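Local coordinates for uric acid degradation bifunctional protein PucL (PDB 6A4M), which catalyses the oxygen-dependent oxidation of urate to 5-hydroxyisourate and, as the full bifunctional enzyme, probably also the decarboxylation of a later intermediate of the same pathway, at residues A[106-111]-A[139-144]; A[160-165]-A[198-203]; A[94-99]-A[146-151]. All blocks are in the same frame, centred on the assembly; numbering follows the deposited sequence.

Contact 1: A[106-111]-A[139-144]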
loop_
_atom_site.group_PDB
_atom_site.type_symbol
_atom_site.label_atom_id
_atom_site.label_comp_id
_atom_site.label_asym_id
_atom_site.label_seq_id
_atom_site.Cartn_x
_atom_site.Cartn_y
_atom_site.Cartn_z
ATOM N N THR A 106 -2.477 5.167 -17.876
ATOM C CA THR A 106 -1.955 4.433 -16.725
ATOM C C THR A 106 -1.638 5.449 -15.634
ATOM O O THR A 106 -0.828 6.353 -15.848
ATOM C CB THR A 106 -0.675 3.644 -17.072
ATOM O OG1 THR A 106 -0.879 2.891 -18.273
ATOM C CG2 THR A 106 -0.297 2.691 -15.941
ATOM N N LEU A 107 -2.290 5.299 -14.482
ATOM C CA LEU A 107 -2.053 6.154 -13.323
ATOM C C LEU A 107 -1.425 5.355 -12.188
ATOM O O LEU A 107 -1.861 4.245 -11.891
ATOM C CB LEU A 107 -3.359 6.781 -12.851
ATOM C CG LEU A 107 -3.818 7.970 -13.693
ATOM C CD1 LEU A 107 -5.322 8.159 -13.595
ATOM C CD2 LEU A 107 -3.093 9.243 -13.283
ATOM N N THR A 108 -0.403 5.940 -11.569
ATOM C CA THR A 108 0.256 5.384 -10.395
ATOM C C THR A 108 0.151 6.412 -9.277
ATOM O O THR A 108 0.443 7.587 -9.498
ATOM C CB THR A 108 1.741 5.113 -10.683
ATOM O OG1 THR A 108 1.856 4.253 -11.824
ATOM C CG2 THR A 108 2.432 4.461 -9.495
ATOM N N GLY A 109 -0.258 5.967 -8.090
ATOM C CA GLY A 109 -0.418 6.845 -6.930
ATOM C C GLY A 109 0.327 6.299 -5.731
ATOM O O GLY A 109 -0.095 5.303 -5.153
ATOM N N GLU A 110 1.429 6.956 -5.365
ATOM C CA GLU A 110 2.247 6.567 -4.207
ATOM C C GLU A 110 1.922 7.416 -2.983
ATOM O O GLU A 110 2.149 8.623 -2.990
ATOM C CB GLU A 110 3.745 6.709 -4.511
ATOM C CG GLU A 110 4.462 5.409 -4.834
ATOM C CD GLU A 110 5.957 5.511 -4.593
ATOM O OE1 GLU A 110 6.362 5.584 -3.409
ATOM O OE2 GLU A 110 6.718 5.511 -5.585
ATOM N N ASP A 111 1.429 6.769 -1.930
ATOM C CA ASP A 111 1.064 7.446 -0.688
ATOM C C ASP A 111 2.291 8.027 -0.003
ATOM O O ASP A 111 3.340 7.394 0.048
ATOM C CB ASP A 111 0.350 6.469 0.257
ATOM C CG ASP A 111 -0.089 7.115 1.569
ATOM O OD1 ASP A 111 -0.561 8.268 1.548
ATOM O OD2 ASP A 111 0.029 6.460 2.628
ATOM N N ARG A 139 4.754 2.150 2.780
ATOM C CA ARG A 139 3.829 3.096 2.153
ATOM C C ARG A 139 2.976 2.380 1.121
ATOM O O ARG A 139 3.471 1.514 0.396
ATOM C CB ARG A 139 4.604 4.238 1.484
ATOM C CG ARG A 139 5.678 3.771 0.508
ATOM C CD ARG A 139 6.726 4.834 0.231
ATOM N NE ARG A 139 7.932 4.236 -0.344
ATOM C CZ ARG A 139 8.948 3.704 0.347
ATOM N NH1 ARG A 139 8.956 3.680 1.684
ATOM N NH2 ARG A 139 9.982 3.187 -0.316
ATOM N N SER A 140 1.696 2.736 1.057
ATOM C CA SER A 140 0.803 2.136 0.076
ATOM C C SER A 140 1.052 2.742 -1.302
ATOM O O SER A 140 1.530 3.875 -1.420
ATOM C CB SER A 140 -0.669 2.278 0.484
ATOM O OG SER A 140 -1.083 3.629 0.501
ATOM N N ARG A 141 0.761 1.957 -2.335
ATOM C CA ARG A 141 0.794 2.426 -3.716
ATOM C C ARG A 141 -0.363 1.785 -4.464
ATOM O O ARG A 141 -0.701 0.628 -4.204
ATOM C CB ARG A 141 2.123 2.070 -4.393
ATOM C CG ARG A 141 2.324 2.723 -5.758
ATOM C CD ARG A 141 3.669 2.363 -6.378
ATOM N NE ARG A 141 3.629 1.042 -7.015
ATOM C CZ ARG A 141 3.932 0.763 -8.290
ATOM N NH1 ARG A 141 4.355 1.692 -9.143
ATOM N NH2 ARG A 141 3.822 -0.491 -8.721
ATOM N N SER A 142 -0.963 2.540 -5.384
ATOM C CA SER A 142 -2.045 2.039 -6.231
ATOM C C SER A 142 -1.743 2.316 -7.699
ATOM O O SER A 142 -1.268 3.398 -8.049
ATOM C CB SER A 142 -3.375 2.682 -5.838
ATOM O OG SER A 142 -3.730 2.319 -4.516
ATOM N N VAL A 143 -2.011 1.322 -8.542
ATOM C CA VAL A 143 -1.895 1.445 -9.989
ATOM C C VAL A 143 -3.273 1.216 -10.607
ATOM O O VAL A 143 -4.021 0.339 -10.169
ATOM C CB VAL A 143 -0.883 0.428 -10.564
ATOM C CG1 VAL A 143 -0.738 0.590 -12.075
ATOM C CG2 VAL A 143 0.461 0.585 -9.867
ATOM N N LEU A 144 -3.604 2.018 -11.614
ATOM C CA LEU A 144 -4.848 1.865 -12.356
ATOM C C LEU A 144 -4.584 2.092 -13.832
ATOM O O LEU A 144 -4.014 3.118 -14.206
ATOM C CB LEU A 144 -5.887 2.873 -11.866
ATOM C CG LEU A 144 -7.270 2.822 -12.525
ATOM C CD1 LEU A 144 -8.020 1.566 -12.115
ATOM C CD2 LEU A 144 -8.071 4.052 -12.154
HETATM O O HOH W 1 0.778 4.064 3.530
#
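Glu-110 and Arg-141 face each other on two antiparallel strands of the large curved sheet on which urate oxidases, members of the tunnelling-fold (T-fold) group, are built. The segment axes run at 171° to one another. The ladder alternates between hydrogen-bonded pairs, Leu-107 with Leu-144 and Gly-109 with Ser-142, and non-hydrogen-bonded pairs, Thr-108 with Val-143 and Glu-110 with Arg-141. Leu-107 N to Leu-144 O, at 2.8 Å, is one of five such backbone bonds.

The long side chains lie on the face that carries Thr-108 and Glu-110. Arg-141 leaves its strand with CG anti to the backbone N, and its CD comes 3.5 Å from Glu-110 CG, so aliphatic carbons make this touch rather than charges. A bend at chi3 (81°) then places NE away from a straight continuation of the chain. Beyond it, NH1 lies 3.4 Å from Thr-108 CG2, while Val-143 CG2, from the same strand, sits over one face of the guanidinium, offset toward its rim. NE of Arg-141 pairs with Glu-161. The carboxylate of Glu-110 reaches the other arginine: OE1 is 3.7 Å from Arg-139 NE, in the plane of that guanidinium at its edge, a long salt bridge with the two planes 31° apart. The same guanidinium has a second acidic partner: NH2 forms a salt bridge with Asp-164.

On the reverse face, Leu-107 and Leu-144 both rest on Ala-92 of helix 84-98, and Ser-142 OG bonds to Ser-160 OG. Gly-109 brings no side chain to this face. At the Asp-111 end, Ser-140 OG packs against Asp-111 CB, and one water bridges the two strands beside the last backbone bond, donating to Asp-111 OD2 at 2.7 Å and accepting from Ser-140 N at 3.0 Å.

Contact 2: A[160-165]-A[198-203]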
loop_
_atom_site.group_PDB
_atom_site.type_symbol
_atom_site.label_atom_id
_atom_site.label_comp_id
_atom_site.label_asym_id
_atom_site.label_seq_id
_atom_site.Cartn_x
_atom_site.Cartn_y
_atom_site.Cartn_z
ATOM N N SER A 160 -3.708 -2.541 -5.640
ATOM C CA SER A 160 -3.144 -1.737 -4.570
ATOM C C SER A 160 -2.068 -2.556 -3.889
ATOM O O SER A 160 -2.062 -3.783 -3.962
ATOM C CB SER A 160 -4.219 -1.320 -3.580
ATOM O OG SER A 160 -5.087 -0.380 -4.180
ATOM N N GLU A 161 -1.162 -1.861 -3.220
ATOM C CA GLU A 161 0.091 -2.451 -2.793
ATOM C C GLU A 161 0.583 -1.797 -1.517
ATOM O O GLU A 161 0.371 -0.603 -1.323
ATOM C CB GLU A 161 1.113 -2.237 -3.910
ATOM C CG GLU A 161 2.420 -2.992 -3.762
ATOM C CD GLU A 161 3.281 -2.916 -5.013
ATOM O OE1 GLU A 161 3.094 -1.982 -5.828
ATOM O OE2 GLU A 161 4.155 -3.796 -5.176
ATOM N N ILE A 162 1.217 -2.574 -0.643
ATOM C CA ILE A 162 2.062 -1.989 0.411
ATOM C C ILE A 162 3.518 -2.306 0.092
ATOM O O ILE A 162 3.867 -3.460 -0.151
ATOM C CB ILE A 162 1.678 -2.406 1.853
ATOM C CG1 ILE A 162 2.517 -1.603 2.854
ATOM C CG2 ILE A 162 1.843 -3.901 2.108
ATOM C CD1 ILE A 162 1.960 -1.595 4.250
ATOM N N MET A 163 4.347 -1.265 0.083
ATOM C CA MET A 163 5.735 -1.359 -0.349
ATOM C C MET A 163 6.696 -1.169 0.804
ATOM O O MET A 163 6.371 -0.517 1.789
ATOM C CB MET A 163 6.044 -0.262 -1.358
ATOM C CG MET A 163 5.092 -0.161 -2.530
ATOM S SD MET A 163 5.843 0.795 -3.859
ATOM C CE MET A 163 6.331 2.306 -3.026
ATOM N N ASP A 164 7.896 -1.718 0.636
ATOM C CA ASP A 164 9.040 -1.447 1.508
ATOM C C ASP A 164 8.742 -1.723 2.995
ATOM O O ASP A 164 9.052 -0.913 3.878
ATOM C CB ASP A 164 9.551 -0.011 1.264
ATOM C CG ASP A 164 11.038 0.169 1.610
ATOM O OD1 ASP A 164 11.428 1.313 1.941
ATOM O OD2 ASP A 164 11.824 -0.808 1.546
ATOM N N LEU A 165 8.141 -2.888 3.242
ATOM C CA LEU A 165 7.846 -3.366 4.591
ATOM C C LEU A 165 9.027 -4.212 5.062
ATOM O O LEU A 165 9.218 -5.335 4.592
ATOM C CB LEU A 165 6.551 -4.184 4.591
ATOM C CG LEU A 165 6.019 -4.721 5.919
ATOM C CD1 LEU A 165 5.841 -3.611 6.944
ATOM C CD2 LEU A 165 4.703 -5.444 5.675
ATOM N N LEU A 198 9.331 -6.803 2.169
ATOM C CA LEU A 198 8.128 -7.312 1.511
ATOM C C LEU A 198 7.357 -6.204 0.810
ATOM O O LEU A 198 6.984 -5.221 1.437
ATOM C CB LEU A 198 7.209 -7.986 2.538
ATOM C CG LEU A 198 7.638 -9.358 3.066
ATOM C CD1 LEU A 198 6.751 -9.774 4.231
ATOM C CD2 LEU A 198 7.598 -10.414 1.971
ATOM N N ASN A 199 7.151 -6.363 -0.496
ATOM C CA ASN A 199 6.095 -5.655 -1.208
ATOM C C ASN A 199 4.942 -6.641 -1.367
ATOM O O ASN A 199 5.161 -7.768 -1.799
ATOM C CB ASN A 199 6.565 -5.164 -2.581
ATOM C CG ASN A 199 7.638 -4.085 -2.499
ATOM O OD1 ASN A 199 7.962 -3.564 -1.425
ATOM N ND2 ASN A 199 8.209 -3.756 -3.649
ATOM N N ILE A 200 3.728 -6.225 -1.001
ATOM C CA ILE A 200 2.534 -7.078 -1.096
ATOM C C ILE A 200 1.456 -6.336 -1.885
ATOM O O ILE A 200 1.116 -5.206 -1.541
ATOM C CB ILE A 200 1.973 -7.462 0.298
ATOM C CG1 ILE A 200 3.084 -7.991 1.216
ATOM C CG2 ILE A 200 0.867 -8.507 0.159
ATOM C CD1 ILE A 200 2.657 -8.187 2.653
ATOM N N SER A 201 0.935 -6.985 -2.929
ATOM C CA SER A 201 -0.109 -6.441 -3.801
ATOM C C SER A 201 -1.385 -7.256 -3.667
ATOM O O SER A 201 -1.346 -8.391 -3.206
ATOM C CB SER A 201 0.329 -6.495 -5.267
ATOM O OG SER A 201 1.483 -5.712 -5.493
ATOM N N TRP A 202 -2.506 -6.674 -4.087
ATOM C CA TRP A 202 -3.784 -7.386 -4.132
ATOM C C TRP A 202 -4.726 -6.820 -5.200
ATOM O O TRP A 202 -4.756 -5.608 -5.445
ATOM C CB TRP A 202 -4.465 -7.376 -2.758
ATOM C CG TRP A 202 -4.705 -6.015 -2.189
ATOM C CD1 TRP A 202 -5.823 -5.245 -2.346
ATOM C CD2 TRP A 202 -3.812 -5.260 -1.360
ATOM N NE1 TRP A 202 -5.681 -4.056 -1.671
ATOM C CE2 TRP A 202 -4.458 -4.037 -1.056
ATOM C CE3 TRP A 202 -2.528 -5.494 -0.845
ATOM C CZ2 TRP A 202 -3.863 -3.053 -0.259
ATOM C CZ3 TRP A 202 -1.937 -4.513 -0.051
ATOM C CH2 TRP A 202 -2.606 -3.308 0.234
ATOM N N GLN A 203 -5.480 -7.717 -5.832
ATOM C CA GLN A 203 -6.465 -7.359 -6.848
ATOM C C GLN A 203 -7.854 -7.742 -6.355
ATOM O O GLN A 203 -8.045 -8.829 -5.802
ATOM C CB GLN A 203 -6.159 -8.072 -8.167
ATOM C CG GLN A 203 -4.875 -7.602 -8.828
ATOM C CD GLN A 203 -4.620 -8.274 -10.165
ATOM O OE1 GLN A 203 -4.532 -9.496 -10.248
ATOM N NE2 GLN A 203 -4.491 -7.473 -11.218
#
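Ser-160 and Trp-202 open this antiparallel pair with two reciprocal backbone bonds, and Ser-160 O does double duty: it accepts from Trp-202 N at 2.9 Å and lies 3.4 Å above the indole plane, over its centre. Chi1 of 57° sets Trp-202 CG between the backbone N and the carbonyl carbon, and chi2 of 91° turns the ring so that one face meets Ser-160 O. Ser-160 OG turns instead to Glu-85.

Glu-161, on the other face, has an extended side chain whose CG lies 3.4 Å from Ser-201 OG. OE2 is near that hydroxyl too, but the angle is too poor for a bond. Ile-162 exchanges backbone bonds with Ile-200, and their side chains lie side by side, CG2 of Ile-162 being 4.0 Å from Ile-200 CB.

Here a beta bulge shifts the register by one. Met-163 lays CB near the Asn-199 amide, and Asp-164, in the left-handed backbone region, gives its N-H to Asn-199 OD1 at 2.8 Å in a nearly straight bond (170°). Leu-165 resumes the ladder opposite Leu-198, with Leu-198 N to Leu-165 O at 2.8 Å.

Chemically, a side-chain amide takes over at the bulge the accepting role of a strand carbonyl; OD1 also bonds a glycerol, probably from the crystallisation liquor, so this oxygen can still be reached by a small polar molecule.

Contact 3: A[94-99]-A[146-151]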
loop_
_atom_site.group_PDB
_atom_site.type_symbol
_atom_site.label_atom_id
_atom_site.label_comp_id
_atom_site.label_asym_id
_atom_site.label_seq_id
_atom_site.Cartn_x
_atom_site.Cartn_y
_atom_site.Cartn_z
ATOM N N ARG A 94 -12.150 11.060 -15.816
ATOM C CA ARG A 94 -12.226 12.460 -16.242
ATOM C C ARG A 94 -11.220 12.819 -17.339
ATOM O O ARG A 94 -11.521 13.670 -18.177
ATOM C CB ARG A 94 -12.081 13.417 -15.044
ATOM C CG ARG A 94 -13.150 13.289 -13.952
ATOM C CD ARG A 94 -14.568 13.140 -14.488
ATOM N NE ARG A 94 -14.905 14.236 -15.397
ATOM C CZ ARG A 94 -15.826 14.198 -16.364
ATOM N NH1 ARG A 94 -16.562 13.110 -16.591
ATOM N NH2 ARG A 94 -16.018 15.281 -17.114
ATOM N N PHE A 95 -10.045 12.184 -17.334
ATOM C CA PHE A 95 -9.068 12.339 -18.430
ATOM C C PHE A 95 -9.622 11.802 -19.754
ATOM O O PHE A 95 -9.555 12.476 -20.778
ATOM C CB PHE A 95 -7.734 11.629 -18.122
ATOM C CG PHE A 95 -6.656 12.533 -17.581
ATOM C CD1 PHE A 95 -6.207 13.624 -18.322
ATOM C CD2 PHE A 95 -6.050 12.267 -16.353
ATOM C CE1 PHE A 95 -5.202 14.448 -17.837
ATOM C CE2 PHE A 95 -5.042 13.088 -15.864
ATOM C CZ PHE A 95 -4.618 14.180 -16.607
ATOM N N LEU A 96 -10.156 10.584 -19.719
ATOM C CA LEU A 96 -10.724 9.954 -20.914
ATOM C C LEU A 96 -11.979 10.676 -21.422
ATOM O O LEU A 96 -12.166 10.808 -22.632
ATOM C CB LEU A 96 -11.028 8.475 -20.652
ATOM C CG LEU A 96 -9.802 7.585 -20.404
ATOM C CD1 LEU A 96 -10.208 6.260 -19.772
ATOM C CD2 LEU A 96 -9.019 7.345 -21.689
ATOM N N ASP A 97 -12.821 11.153 -20.503
ATOM C CA ASP A 97 -14.048 11.872 -20.871
ATOM C C ASP A 97 -13.825 13.285 -21.428
ATOM O O ASP A 97 -14.667 13.770 -22.186
ATOM C CB ASP A 97 -15.021 11.938 -19.683
ATOM C CG ASP A 97 -15.662 10.590 -19.359
ATOM O OD1 ASP A 97 -15.652 9.677 -20.210
ATOM O OD2 ASP A 97 -16.199 10.450 -18.241
ATOM N N THR A 98 -12.720 13.943 -21.061
ATOM C CA THR A 98 -12.444 15.326 -21.516
ATOM C C THR A 98 -11.359 15.479 -22.601
ATOM O O THR A 98 -11.225 16.562 -23.172
ATOM C CB THR A 98 -12.115 16.261 -20.330
ATOM O OG1 THR A 98 -10.926 15.820 -19.665
ATOM C CG2 THR A 98 -13.277 16.297 -19.340
ATOM N N TYR A 99 -10.598 14.416 -22.878
ATOM C CA TYR A 99 -9.597 14.403 -23.954
ATOM C C TYR A 99 -9.933 13.280 -24.944
ATOM O O TYR A 99 -9.793 12.097 -24.616
ATOM C CB TYR A 99 -8.194 14.190 -23.379
ATOM C CG TYR A 99 -7.681 15.330 -22.520
ATOM C CD1 TYR A 99 -8.023 15.425 -21.167
ATOM C CD2 TYR A 99 -6.837 16.308 -23.053
ATOM C CE1 TYR A 99 -7.550 16.464 -20.375
ATOM C CE2 TYR A 99 -6.359 17.353 -22.268
ATOM C CZ TYR A 99 -6.717 17.426 -20.929
ATOM O OH TYR A 99 -6.246 18.456 -20.146
ATOM N N ALA A 146 -6.690 2.162 -17.507
ATOM C CA ALA A 146 -8.014 2.230 -18.130
ATOM C C ALA A 146 -7.908 2.512 -19.630
ATOM O O ALA A 146 -7.048 3.283 -20.064
ATOM C CB ALA A 146 -8.856 3.296 -17.452
ATOM N N GLU A 147 -8.796 1.886 -20.408
ATOM C CA GLU A 147 -8.808 2.000 -21.873
ATOM C C GLU A 147 -10.167 2.451 -22.400
ATOM O O GLU A 147 -11.186 2.329 -21.716
ATOM C CB GLU A 147 -8.439 0.658 -22.517
ATOM C CG GLU A 147 -6.942 0.402 -22.605
ATOM C CD GLU A 147 -6.594 -0.969 -23.170
ATOM O OE1 GLU A 147 -7.367 -1.510 -23.995
ATOM O OE2 GLU A 147 -5.531 -1.507 -22.789
ATOM N N ARG A 148 -10.157 2.967 -23.626
ATOM C CA ARG A 148 -11.371 3.316 -24.361
ATOM C C ARG A 148 -11.759 2.139 -25.261
ATOM O O ARG A 148 -11.005 1.784 -26.171
ATOM C CB ARG A 148 -11.127 4.571 -25.205
ATOM C CG ARG A 148 -12.374 5.163 -25.843
ATOM C CD ARG A 148 -12.026 6.273 -26.824
ATOM N NE ARG A 148 -11.314 7.390 -26.198
ATOM C CZ ARG A 148 -11.862 8.313 -25.401
ATOM N NH1 ARG A 148 -13.158 8.283 -25.084
ATOM N NH2 ARG A 148 -11.097 9.284 -24.903
ATOM N N SER A 149 -12.918 1.531 -24.997
ATOM C CA SER A 149 -13.434 0.424 -25.821
ATOM C C SER A 149 -14.935 0.177 -25.559
ATOM O O SER A 149 -15.286 -0.346 -24.498
ATOM C CB SER A 149 -12.644 -0.869 -25.569
ATOM O OG SER A 149 -12.936 -1.422 -24.298
ATOM N N GLY A 150 -15.832 0.562 -26.469
ATOM C CA GLY A 150 -15.565 1.428 -27.628
ATOM C C GLY A 150 -16.732 2.381 -27.740
ATOM O O GLY A 150 -17.378 2.471 -28.784
ATOM N N ASN A 151 -16.918 3.141 -26.661
ATOM C CA ASN A 151 -18.188 3.770 -26.234
ATOM C C ASN A 151 -18.328 3.696 -24.697
ATOM O O ASN A 151 -19.141 4.416 -24.111
ATOM C CB ASN A 151 -19.446 3.145 -26.874
ATOM C CG ASN A 151 -20.679 4.007 -26.695
ATOM O OD1 ASN A 151 -21.644 3.615 -26.038
ATOM N ND2 ASN A 151 -20.643 5.196 -27.268
#
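Arg-148 NH2 is gripped by two carbonyl oxygens, Leu-96 O across this contact and Met-102 O in the loop that follows the helix. The bond to Leu-96 O measures 2.9 Å with an angle of 158° at the hydrogen, and the acceptor lies near the guanidinium plane, at its edge. Tyr-99 O is also close, 3.1 Å from Arg-148 NH2, but its angle is too poor for a hydrogen bond to be claimed.

The arginine chain runs out with CG anti to the backbone N and then bends at chi3 (-60°), which places NE; the guanidinium beyond meets the last turn of helix 84-98. That turn is closed by the backbone bond from Tyr-99 N to Phe-95 O, 3.0 Å, and Tyr-99 is the first residue to leave helical geometry. A cation beside carbonyls at this C-terminal end is likely to be electrostatically favourable, and Asp-103 adds a long, weak ion pair to NE. An alanine here would probably leave Leu-96 O and Met-102 O without the shared donor that ties the helix end and the following loop to the strand.

The apolar half of the contact is Leu-96, directed at the strand: its CD1 lies 4.0 Å from Ala-146 CB. Ile-105, Ile-153 and Met-102 also touch the Leu-96 side chain, so the methyl pair belongs to a wider apolar layer.

The two short axes approach to 9.7 Å and differ by only 17° in direction, so the helix end lies almost parallel to the strand at layer spacing, without any backbone pairing between them. Arg-148 adds a polar tie to the helix end here, while a helix laid on one face of an antiparallel sheet is the layering of the T-fold.

All three contacts belong to one large antiparallel sheet and the helix lying on it. Strand 139-148 serves twice: its first part pairs with strand 104-121 in contact 1, and its far end meets helix 84-98 in contact 3, the centres 19 Å apart. Along the chain, contact 1 is nested inside the loop that contact 3 closes, and contact 2 opens after both. Contacts 1 and 2, centres 11 Å apart, touch directly, since strands 139-148 and 153-169 are neighbours. Contacts 2 and 3 do not touch; their nearest atoms are about 12 Å apart. Together they follow neighbouring strands of the sheet from 104-121 through 139-148 and 153-169 to 194-204, consistent with a T-fold subunit.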